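Local atomic coordinates of phosphatidylinositol transfer protein SFH5 (Saccharomyces cerevisiae, PDB entry 6W32), a protein that binds and transfers phosphatidylinositol, regulates PtdIns(4,5)P2 homeostasis at the plasma membrane, and binds heme b. Residues 188-193 with 228-233; 224-229 with 249-254; 143-148 with 195-200. One frame throughout, in Å; residues are numbered along the deposited sequence.

All three contacts lie in the CRAL-TRIO domain, on the same bound heme. Contact 1 sits between the other two. Its centre is about 10 Å from that of contact 2 and about 13 Å from that of contact 3. Contacts 1 and 2 share Phe228 and Gly229, and Tyr232 packs on Val249. Contacts 1 and 3 meet where Lys145 NZ probably hydrogen-bonds to Arg192 O. Contacts 2 and 3 do not touch; their nearest atoms are about 9 Å apart. The heme iron is bound by Tyr185, whose side chain lies about 4 Å from those of Val188 in contact 1 and Val224 in contact 2.

Contact 1 (188-193 with 228-233). With HEM (protoporphyrin IX containing Fe), chain D.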
# COMPACT_ATOMS: atom_id res chain seq x y z
N VAL A 188 16.67 12.17 11.57
CA VAL A 188 15.80 13.33 11.68
C VAL A 188 16.29 14.24 12.79
O VAL A 188 16.79 13.79 13.83
CB VAL A 188 14.35 12.91 11.92
CG1 VAL A 188 13.67 12.56 10.59
CG2 VAL A 188 14.29 11.74 12.89
N SER A 189 16.19 15.54 12.54
CA SER A 189 16.45 16.54 13.56
C SER A 189 15.11 17.07 14.01
O SER A 189 14.21 17.26 13.20
CB SER A 189 17.29 17.68 13.02
OG SER A 189 16.91 18.87 13.69
N VAL A 190 14.98 17.31 15.31
CA VAL A 190 13.71 17.78 15.85
C VAL A 190 13.44 19.23 15.50
O VAL A 190 12.33 19.72 15.70
CB VAL A 190 13.71 17.57 17.38
CG1 VAL A 190 14.36 18.71 18.09
CG2 VAL A 190 12.29 17.39 17.88
N TRP A 191 14.43 19.94 14.96
CA TRP A 191 14.20 21.31 14.50
C TRP A 191 13.67 21.39 13.07
O TRP A 191 12.97 22.34 12.73
CB TRP A 191 15.48 22.13 14.62
CG TRP A 191 16.12 21.95 15.96
CD1 TRP A 191 17.38 21.52 16.22
CD2 TRP A 191 15.50 22.17 17.22
NE1 TRP A 191 17.59 21.46 17.58
CE2 TRP A 191 16.44 21.86 18.21
CE3 TRP A 191 14.23 22.60 17.62
CZ2 TRP A 191 16.16 21.97 19.55
CZ3 TRP A 191 13.95 22.70 18.96
CH2 TRP A 191 14.90 22.39 19.91
N ARG A 192 13.98 20.40 12.24
CA ARG A 192 13.68 20.49 10.82
C ARG A 192 12.38 19.75 10.50
O ARG A 192 12.36 18.79 9.75
CB ARG A 192 14.85 19.95 10.01
CG ARG A 192 15.94 21.01 9.70
CD ARG A 192 17.23 20.35 9.17
NE ARG A 192 18.45 21.07 9.56
CZ ARG A 192 19.42 20.55 10.31
NH1 ARG A 192 19.32 19.30 10.75
NH2 ARG A 192 20.49 21.28 10.62
N MET A 193 11.29 20.21 11.06
CA MET A 193 10.03 19.48 10.95
C MET A 193 8.96 20.37 10.36
O MET A 193 7.82 20.42 10.82
CB MET A 193 9.59 18.94 12.31
CG MET A 193 8.66 17.73 12.26
SD MET A 193 9.39 16.14 11.76
CE MET A 193 11.07 16.37 12.33
N PHE A 228 10.53 13.10 19.89
CA PHE A 228 9.66 13.15 18.75
C PHE A 228 8.23 12.77 19.09
O PHE A 228 7.40 12.58 18.17
CB PHE A 228 10.21 12.23 17.65
CG PHE A 228 11.23 12.88 16.78
CD1 PHE A 228 10.86 13.80 15.82
CD2 PHE A 228 12.57 12.58 16.93
CE1 PHE A 228 11.79 14.40 15.03
CE2 PHE A 228 13.51 13.18 16.12
CZ PHE A 228 13.13 14.09 15.19
N GLY A 229 7.92 12.61 20.37
CA GLY A 229 6.58 12.17 20.75
C GLY A 229 5.49 13.07 20.21
O GLY A 229 4.44 12.60 19.77
N TRP A 230 5.73 14.38 20.21
CA TRP A 230 4.73 15.32 19.73
C TRP A 230 4.47 15.18 18.24
O TRP A 230 3.36 15.44 17.77
CB TRP A 230 5.19 16.72 20.01
CG TRP A 230 6.43 17.00 19.29
CD1 TRP A 230 7.68 16.50 19.55
CD2 TRP A 230 6.56 17.83 18.16
NE1 TRP A 230 8.59 16.99 18.63
CE2 TRP A 230 7.93 17.82 17.77
CE3 TRP A 230 5.66 18.60 17.44
CZ2 TRP A 230 8.40 18.53 16.72
CZ3 TRP A 230 6.13 19.29 16.39
CH2 TRP A 230 7.49 19.26 16.03
N VAL A 231 5.49 14.80 17.46
CA VAL A 231 5.25 14.50 16.06
C VAL A 231 4.31 13.32 15.95
O VAL A 231 3.25 13.41 15.32
CB VAL A 231 6.58 14.23 15.33
CG1 VAL A 231 6.30 13.64 13.92
CG2 VAL A 231 7.42 15.49 15.28
N TYR A 232 4.67 12.21 16.58
CA TYR A 232 3.86 11.00 16.50
C TYR A 232 2.43 11.25 16.96
O TYR A 232 1.48 10.70 16.40
CB TYR A 232 4.48 9.89 17.34
CG TYR A 232 3.86 8.52 17.18
CD1 TYR A 232 3.88 7.87 15.96
CD2 TYR A 232 3.31 7.86 18.29
CE1 TYR A 232 3.34 6.59 15.83
CE2 TYR A 232 2.76 6.58 18.17
CZ TYR A 232 2.77 5.95 16.94
OH TYR A 232 2.25 4.68 16.82
N ASP A 233 2.26 12.05 18.00
CA ASP A 233 0.91 12.30 18.45
C ASP A 233 0.13 13.10 17.42
O ASP A 233 -1.03 12.79 17.16
CB ASP A 233 0.91 13.02 19.78
CG ASP A 233 -0.40 12.85 20.53
OD1 ASP A 233 -0.80 11.67 20.76
OD2 ASP A 233 -1.03 13.89 20.89
CHA HEM D . 3.64 9.05 7.85
CHB HEM D . 7.38 11.43 6.00
CHC HEM D . 9.16 12.02 10.45
CHD HEM D . 5.64 9.18 12.26
C1A HEM D . 4.52 9.65 6.97
C2A HEM D . 4.28 9.74 5.56
C3A HEM D . 5.29 10.44 5.02
C4A HEM D . 6.20 10.76 6.11
CMA HEM D . 5.58 10.84 3.55
CAA HEM D . 2.97 9.17 4.99
CBA HEM D . 3.03 7.90 4.18
CGA HEM D . 4.33 7.18 4.12
O1A HEM D . 5.18 7.77 3.38
O2A HEM D . 4.14 5.92 4.04
C1B HEM D . 8.15 11.85 7.04
C2B HEM D . 9.31 12.68 6.91
C3B HEM D . 9.82 12.86 8.14
C4B HEM D . 8.98 12.13 9.09
CMB HEM D . 9.83 13.23 5.56
CAB HEM D . 11.09 13.66 8.50
CBB HEM D . 11.08 14.60 9.43
C1C HEM D . 8.40 11.31 11.36
C2C HEM D . 8.59 11.17 12.83
C3C HEM D . 7.61 10.39 13.31
C4C HEM D . 6.76 9.99 12.20
CMC HEM D . 9.73 11.81 13.67
CAC HEM D . 7.41 9.95 14.79
CBC HEM D . 7.08 8.68 15.12
C1D HEM D . 4.74 8.92 11.27
C2D HEM D . 3.48 8.23 11.40
C3D HEM D . 2.86 8.24 10.00
C4D HEM D . 3.82 8.90 9.18
CMD HEM D . 2.84 7.62 12.65
CAD HEM D . 1.56 7.63 9.46
CBD HEM D . 1.95 6.42 8.62
CGD HEM D . 0.69 5.72 8.17
O1D HEM D . 0.79 4.77 7.33
O2D HEM D . -0.41 6.30 8.45
NA HEM D . 5.68 10.28 7.28
NB HEM D . 7.97 11.53 8.37
NC HEM D . 7.30 10.59 11.08
ND HEM D . 4.90 9.32 9.93
FE HEM D . 6.53 10.34 9.15
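Phe228 packs its ring against Val188, Val190 and Met193, and this is the tightly packed part of the contact. Val190 CG2 lies over one face of the ring, 4.2 Å above the plane and displaced toward the rim. Met193 CE comes to the ring edge, close to the plane, with Phe228 CE1 as the nearest ring atom. Val188 approaches obliquely and sets CG2 3.5 Å from Phe228 CZ. No hydrogen bond joins the two segments; the contact is apolar.

Met193 reaches this place by a bent chain. CG is anti to the backbone N (chi1 -156°); the bend at chi2 places SD by the heme vinyl, and the bend at chi3 places CE at the ring edge. Met193 CG also packs on Val231 CG2, 4.0 Å away. The heme covers the inner side of the group. Val188 CG1 touches its vinyl carbon CBB, and Met193 SD lies 3.3 Å from CBB. Val231 CG1 lies 3.5 Å from the heme ring carbon C2C, and the heme methyl CMC packs on Phe228. Val188, Met193, Phe228 and Val231 all belong to the heme pocket.

The outer side is looser. Trp230 is exposed and meets the loop only in part. Val190 CG2 lies at the edge of its indole, 3.8 Å from Trp230 NE1. Met193 CG touches the same indole at CH2, more distantly. Beyond Val190 the loop turns away, and Ser189 OG accepts a hydrogen bond from Trp191 N in an ST turn.

In the fold, residues 188-193 belong to the loop between strand 179-184 and helix 195-211. Phe228 is at the N-cap position of helix 229-236. One turn on, Tyr232 of that helix packs against Phe247 and Val249 of strand 247-250.

Contact 2 (224-229 with 249-254); sequences VPTVFG and VLTDGS. With HEM (protoporphyrin IX containing Fe), chain D.
Val224 and Thr251 meet just past the ends of two neighbouring parallel strands, 216-222 and 247-250. The chain between these strands passes through helices 229-236 and 241-244, so the contact lies in a beta-alpha-beta unit of the CRAL-TRIO domain. Val224 carries the largest buried area. Its backbone N makes a weak hydrogen bond to Leu250 O, at 3.5 Å. This bond extends the strand pairing in which Leu250 also bonds to Phe221.

Val249 adds an apolar contact, with CG1 4.2 Å from Val224 CB. Val224 CG1 is anti to the backbone N (chi1 -167°) and points to the heme, 3.8 Å from its vinyl carbon CBC. Val224 thus joins the strand end to the heme pocket.

Thr251 lies on the exposed side. Its CA makes a CA-H...O contact with Val224 O, and CG2 lies beside the same oxygen. The Thr226 and Thr251 side chains cross at about a right angle, with Thr226 CG2 near Thr251 OG1. OG1 is anti to the carbonyl carbon (chi1 -67°). From there Thr251 OG1 donates to Val224 O at 2.9 Å, with a C=O...OG1 angle of 158° and the donor tilted from the carbonyl plane.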
# COMPACT_ATOMS: atom_id res chain seq x y z
N VAL A 224 13.82 6.45 15.90
CA VAL A 224 13.04 7.63 16.27
C VAL A 224 13.37 7.99 17.71
O VAL A 224 12.91 7.31 18.64
CB VAL A 224 11.53 7.35 16.12
CG1 VAL A 224 10.72 8.64 16.18
CG2 VAL A 224 11.23 6.55 14.88
N PRO A 225 14.12 9.05 17.96
CA PRO A 225 14.27 9.56 19.33
C PRO A 225 12.95 9.82 20.06
O PRO A 225 11.93 10.02 19.40
CB PRO A 225 15.04 10.86 19.12
CG PRO A 225 15.83 10.63 17.86
CD PRO A 225 14.97 9.75 16.98
N THR A 226 12.94 9.83 21.41
CA THR A 226 11.70 10.08 22.18
C THR A 226 11.33 11.55 22.26
O THR A 226 10.23 11.88 22.74
CB THR A 226 11.82 9.55 23.62
OG1 THR A 226 13.16 9.76 24.08
CG2 THR A 226 11.48 8.07 23.69
N VAL A 227 12.23 12.44 21.83
CA VAL A 227 11.90 13.86 21.75
C VAL A 227 10.95 14.15 20.61
O VAL A 227 10.58 15.32 20.40
CB VAL A 227 13.18 14.71 21.62
CG1 VAL A 227 13.87 14.84 23.02
CG2 VAL A 227 14.11 14.13 20.58
N PHE A 228 10.53 13.10 19.89
CA PHE A 228 9.66 13.15 18.75
C PHE A 228 8.23 12.77 19.09
O PHE A 228 7.40 12.58 18.17
CB PHE A 228 10.21 12.23 17.65
CG PHE A 228 11.23 12.88 16.78
CD1 PHE A 228 10.86 13.80 15.82
CD2 PHE A 228 12.57 12.58 16.93
CE1 PHE A 228 11.79 14.40 15.03
CE2 PHE A 228 13.51 13.18 16.12
CZ PHE A 228 13.13 14.09 15.19
N GLY A 229 7.92 12.61 20.37
CA GLY A 229 6.58 12.17 20.75
C GLY A 229 5.49 13.07 20.21
O GLY A 229 4.44 12.60 19.77
N VAL A 249 6.61 1.91 17.26
CA VAL A 249 7.68 2.90 17.21
C VAL A 249 8.90 2.35 17.94
O VAL A 249 8.79 1.94 19.11
CB VAL A 249 7.22 4.23 17.85
CG1 VAL A 249 8.25 5.30 17.69
CG2 VAL A 249 5.89 4.64 17.27
N LEU A 250 10.05 2.36 17.29
CA LEU A 250 11.27 1.75 17.81
C LEU A 250 12.35 2.81 17.87
O LEU A 250 12.85 3.22 16.83
CB LEU A 250 11.73 0.59 16.92
CG LEU A 250 10.87 -0.66 16.92
CD1 LEU A 250 11.59 -1.83 16.24
CD2 LEU A 250 10.45 -1.03 18.34
N THR A 251 12.75 3.21 19.07
CA THR A 251 13.87 4.14 19.15
C THR A 251 15.18 3.53 18.65
O THR A 251 15.98 4.24 18.02
CB THR A 251 14.03 4.66 20.56
OG1 THR A 251 12.90 5.48 20.90
CG2 THR A 251 15.24 5.49 20.66
N ASP A 252 15.39 2.22 18.84
CA ASP A 252 16.61 1.50 18.45
C ASP A 252 16.34 0.60 17.24
O ASP A 252 15.74 -0.47 17.37
CB ASP A 252 17.12 0.67 19.63
CG ASP A 252 18.47 -0.00 19.38
OD1 ASP A 252 18.89 -0.17 18.21
OD2 ASP A 252 19.12 -0.37 20.40
N GLY A 253 16.82 1.01 16.06
CA GLY A 253 16.51 0.26 14.84
C GLY A 253 17.02 -1.17 14.81
O GLY A 253 16.51 -1.99 14.04
N SER A 254 18.03 -1.49 15.63
CA SER A 254 18.56 -2.86 15.63
C SER A 254 17.62 -3.85 16.30
O SER A 254 17.86 -5.05 16.21
CB SER A 254 19.91 -2.88 16.31
OG SER A 254 19.93 -1.95 17.38
CHA HEM D . 3.64 9.05 7.85
CHB HEM D . 7.38 11.43 6.00
CHC HEM D . 9.16 12.02 10.45
CHD HEM D . 5.64 9.18 12.26
C1A HEM D . 4.52 9.65 6.97
C2A HEM D . 4.28 9.74 5.56
C3A HEM D . 5.29 10.44 5.02
C4A HEM D . 6.20 10.76 6.11
CMA HEM D . 5.58 10.84 3.55
CAA HEM D . 2.97 9.17 4.99
CBA HEM D . 3.03 7.90 4.18
CGA HEM D . 4.33 7.18 4.12
O1A HEM D . 5.18 7.77 3.38
O2A HEM D . 4.14 5.92 4.04
C1B HEM D . 8.15 11.85 7.04
C2B HEM D . 9.31 12.68 6.91
C3B HEM D . 9.82 12.86 8.14
C4B HEM D . 8.98 12.13 9.09
CMB HEM D . 9.83 13.23 5.56
CAB HEM D . 11.09 13.66 8.50
CBB HEM D . 11.08 14.60 9.43
C1C HEM D . 8.40 11.31 11.36
C2C HEM D . 8.59 11.17 12.83
C3C HEM D . 7.61 10.39 13.31
C4C HEM D . 6.76 9.99 12.20
CMC HEM D . 9.73 11.81 13.67
CAC HEM D . 7.41 9.95 14.79
CBC HEM D . 7.08 8.68 15.12
C1D HEM D . 4.74 8.92 11.27
C2D HEM D . 3.48 8.23 11.40
C3D HEM D . 2.86 8.24 10.00
C4D HEM D . 3.82 8.90 9.18
CMD HEM D . 2.84 7.62 12.65
CAD HEM D . 1.56 7.63 9.46
CBD HEM D . 1.95 6.42 8.62
CGD HEM D . 0.69 5.72 8.17
O1D HEM D . 0.79 4.77 7.33
O2D HEM D . -0.41 6.30 8.45
NA HEM D . 5.68 10.28 7.28
NB HEM D . 7.97 11.53 8.37
NC HEM D . 7.30 10.59 11.08
ND HEM D . 4.90 9.32 9.93
FE HEM D . 6.53 10.34 9.15

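Contact 3 (143-148 with 195-200); sequences KKKELF and SDIKNC. With HEM (protoporphyrin IX containing Fe), chain D.
Phe148 packs its ring against Ile197 and Cys200 on the first turns of helix 195-211. The contact combines a CH-pi interaction with a Cys sulfur-aromatic one, at the heme pocket of the CRAL-TRIO domain. The two partners take different parts of the ring. Ile197 CG1 lies over the centre of one face, 4.0 Å from the ring centroid and only 11° off the normal. Cys200 SG lies at the edge, in the ring plane, 3.6 Å from Phe148 CD2.

The helix geometry brings this about. Asp196 and Cys200 are four residues apart, about one helix turn, and both point to the loop; Ile197 lies beside them and reaches the ring with CG1. Asp196 meets the root of the aromatic side chain, with its CB 3.7 Å from Phe148 CB. Its carboxylate lies near the Phe148 backbone, but no hydrogen bond forms between the segments.

Ile197 uses its two branches differently. CG1 is anti to the carbonyl carbon (chi1 -72°) and stands over the Phe148 ring. CG2, the other branch, packs on the porphyrin, 3.5 Å from the heme atom C2B. The heme methyl CMB is shared: it touches both Ile197 branches and lies 3.5 Å from Phe148 CZ. Phe148 and Ile197 together thus line this corner of the porphyrin.

Lys145 comes in beside them from the same loop as Phe148. Its chain passes Ile197 CD1, with CD and CE both close to that methyl. The ammonium group has its polar partner elsewhere, in Arg192 O, with which it probably hydrogen-bonds. Cys200 also packs on Val151 of helix 151-166. Ile197 CD1 lies between the Lys145 chain and the heme, 3.8 Å from the vinyl carbon CBB.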
# COMPACT_ATOMS: atom_id res chain seq x y z
N LYS A 143 18.46 16.04 4.68
CA LYS A 143 19.38 16.81 3.84
C LYS A 143 18.63 17.70 2.85
O LYS A 143 19.07 18.82 2.56
CB LYS A 143 20.28 15.86 3.04
CG LYS A 143 20.88 14.64 3.78
CD LYS A 143 21.46 14.93 5.16
CE LYS A 143 22.51 13.88 5.50
NZ LYS A 143 22.10 12.51 5.05
N LYS A 144 17.55 17.19 2.27
CA LYS A 144 17.05 17.67 0.98
C LYS A 144 15.58 17.98 1.13
O LYS A 144 14.74 17.17 0.74
CB LYS A 144 17.26 16.62 -0.10
CG LYS A 144 18.44 15.66 0.15
CD LYS A 144 18.95 15.17 -1.19
CE LYS A 144 20.09 14.17 -1.12
NZ LYS A 144 20.52 13.78 -2.51
N LYS A 145 15.25 19.17 1.61
CA LYS A 145 13.86 19.57 1.77
C LYS A 145 13.34 20.37 0.59
O LYS A 145 12.52 21.28 0.77
CB LYS A 145 13.68 20.35 3.08
CG LYS A 145 14.38 19.70 4.26
CD LYS A 145 13.51 19.68 5.52
CE LYS A 145 14.27 19.05 6.66
NZ LYS A 145 13.43 18.18 7.53
N GLU A 146 13.81 20.06 -0.61
CA GLU A 146 13.18 20.52 -1.85
C GLU A 146 12.30 19.45 -2.49
O GLU A 146 11.34 19.79 -3.20
CB GLU A 146 14.24 20.97 -2.86
CG GLU A 146 15.11 19.85 -3.44
CD GLU A 146 16.39 19.58 -2.63
OE1 GLU A 146 16.63 20.27 -1.61
OE2 GLU A 146 17.15 18.66 -3.04
N LEU A 147 12.58 18.17 -2.24
CA LEU A 147 11.69 17.09 -2.63
C LEU A 147 10.29 17.27 -2.08
O LEU A 147 9.34 16.67 -2.60
CB LEU A 147 12.23 15.75 -2.15
CG LEU A 147 13.67 15.46 -2.60
CD1 LEU A 147 14.44 14.77 -1.50
CD2 LEU A 147 13.66 14.64 -3.88
N PHE A 148 10.13 18.07 -1.03
CA PHE A 148 8.85 18.23 -0.38
C PHE A 148 8.08 19.46 -0.86
O PHE A 148 6.89 19.58 -0.58
CB PHE A 148 9.06 18.27 1.14
CG PHE A 148 9.73 17.04 1.68
CD1 PHE A 148 11.02 17.10 2.20
CD2 PHE A 148 9.08 15.81 1.65
CE1 PHE A 148 11.65 15.95 2.71
CE2 PHE A 148 9.69 14.67 2.13
CZ PHE A 148 10.98 14.73 2.66
N SER A 195 6.36 22.55 7.75
CA SER A 195 5.08 22.23 7.12
C SER A 195 5.19 21.68 5.70
O SER A 195 4.17 21.27 5.15
CB SER A 195 4.18 23.47 7.10
OG SER A 195 4.78 24.48 6.32
N ASP A 196 6.38 21.65 5.09
CA ASP A 196 6.49 20.92 3.84
C ASP A 196 6.30 19.44 4.09
O ASP A 196 5.48 18.78 3.43
CB ASP A 196 7.84 21.17 3.17
CG ASP A 196 7.78 22.27 2.09
OD1 ASP A 196 6.68 22.85 1.85
OD2 ASP A 196 8.84 22.55 1.48
N ILE A 197 7.04 18.91 5.07
CA ILE A 197 6.93 17.50 5.44
C ILE A 197 5.53 17.18 5.92
O ILE A 197 4.94 16.16 5.53
CB ILE A 197 8.00 17.15 6.49
CG1 ILE A 197 9.38 17.13 5.83
CG2 ILE A 197 7.73 15.78 7.12
CD1 ILE A 197 10.49 17.27 6.81
N LYS A 198 4.96 18.07 6.75
CA LYS A 198 3.61 17.82 7.24
C LYS A 198 2.66 17.60 6.08
O LYS A 198 1.79 16.73 6.13
CB LYS A 198 3.15 18.97 8.13
CG LYS A 198 4.02 19.11 9.41
CD LYS A 198 3.30 19.66 10.65
CE LYS A 198 4.24 19.71 11.86
NZ LYS A 198 3.69 20.58 12.98
N ASN A 199 2.88 18.33 4.98
CA ASN A 199 1.96 18.37 3.86
C ASN A 199 2.04 17.11 3.01
O ASN A 199 1.01 16.57 2.58
CB ASN A 199 2.23 19.62 3.03
CG ASN A 199 1.08 19.98 2.12
OD1 ASN A 199 1.17 19.87 0.89
ND2 ASN A 199 -0.03 20.39 2.72
N CYS A 200 3.25 16.61 2.75
CA CYS A 200 3.35 15.33 2.05
C CYS A 200 2.77 14.18 2.87
O CYS A 200 1.97 13.39 2.36
CB CYS A 200 4.80 15.03 1.68
SG CYS A 200 5.61 16.28 0.64
CHA HEM D . 3.64 9.05 7.85
CHB HEM D . 7.38 11.43 6.00
CHC HEM D . 9.16 12.02 10.45
CHD HEM D . 5.64 9.18 12.26
C1A HEM D . 4.52 9.65 6.97
C2A HEM D . 4.28 9.74 5.56
C3A HEM D . 5.29 10.44 5.02
C4A HEM D . 6.20 10.76 6.11
CMA HEM D . 5.58 10.84 3.55
CAA HEM D . 2.97 9.17 4.99
CBA HEM D . 3.03 7.90 4.18
CGA HEM D . 4.33 7.18 4.12
O1A HEM D . 5.18 7.77 3.38
O2A HEM D . 4.14 5.92 4.04
C1B HEM D . 8.15 11.85 7.04
C2B HEM D . 9.31 12.68 6.91
C3B HEM D . 9.82 12.86 8.14
C4B HEM D . 8.98 12.13 9.09
CMB HEM D . 9.83 13.23 5.56
CAB HEM D . 11.09 13.66 8.50
CBB HEM D . 11.08 14.60 9.43
C1C HEM D . 8.40 11.31 11.36
C2C HEM D . 8.59 11.17 12.83
C3C HEM D . 7.61 10.39 13.31
C4C HEM D . 6.76 9.99 12.20
CMC HEM D . 9.73 11.81 13.67
CAC HEM D . 7.41 9.95 14.79
CBC HEM D . 7.08 8.68 15.12
C1D HEM D . 4.74 8.92 11.27
C2D HEM D . 3.48 8.23 11.40
C3D HEM D . 2.86 8.24 10.00
C4D HEM D . 3.82 8.90 9.18
CMD HEM D . 2.84 7.62 12.65
CAD HEM D . 1.56 7.63 9.46
CBD HEM D . 1.95 6.42 8.62
CGD HEM D . 0.69 5.72 8.17
O1D HEM D . 0.79 4.77 7.33
O2D HEM D . -0.41 6.30 8.45
NA HEM D . 5.68 10.28 7.28
NB HEM D . 7.97 11.53 8.37
NC HEM D . 7.30 10.59 11.08
ND HEM D . 4.90 9.32 9.93
FE HEM D . 6.53 10.34 9.15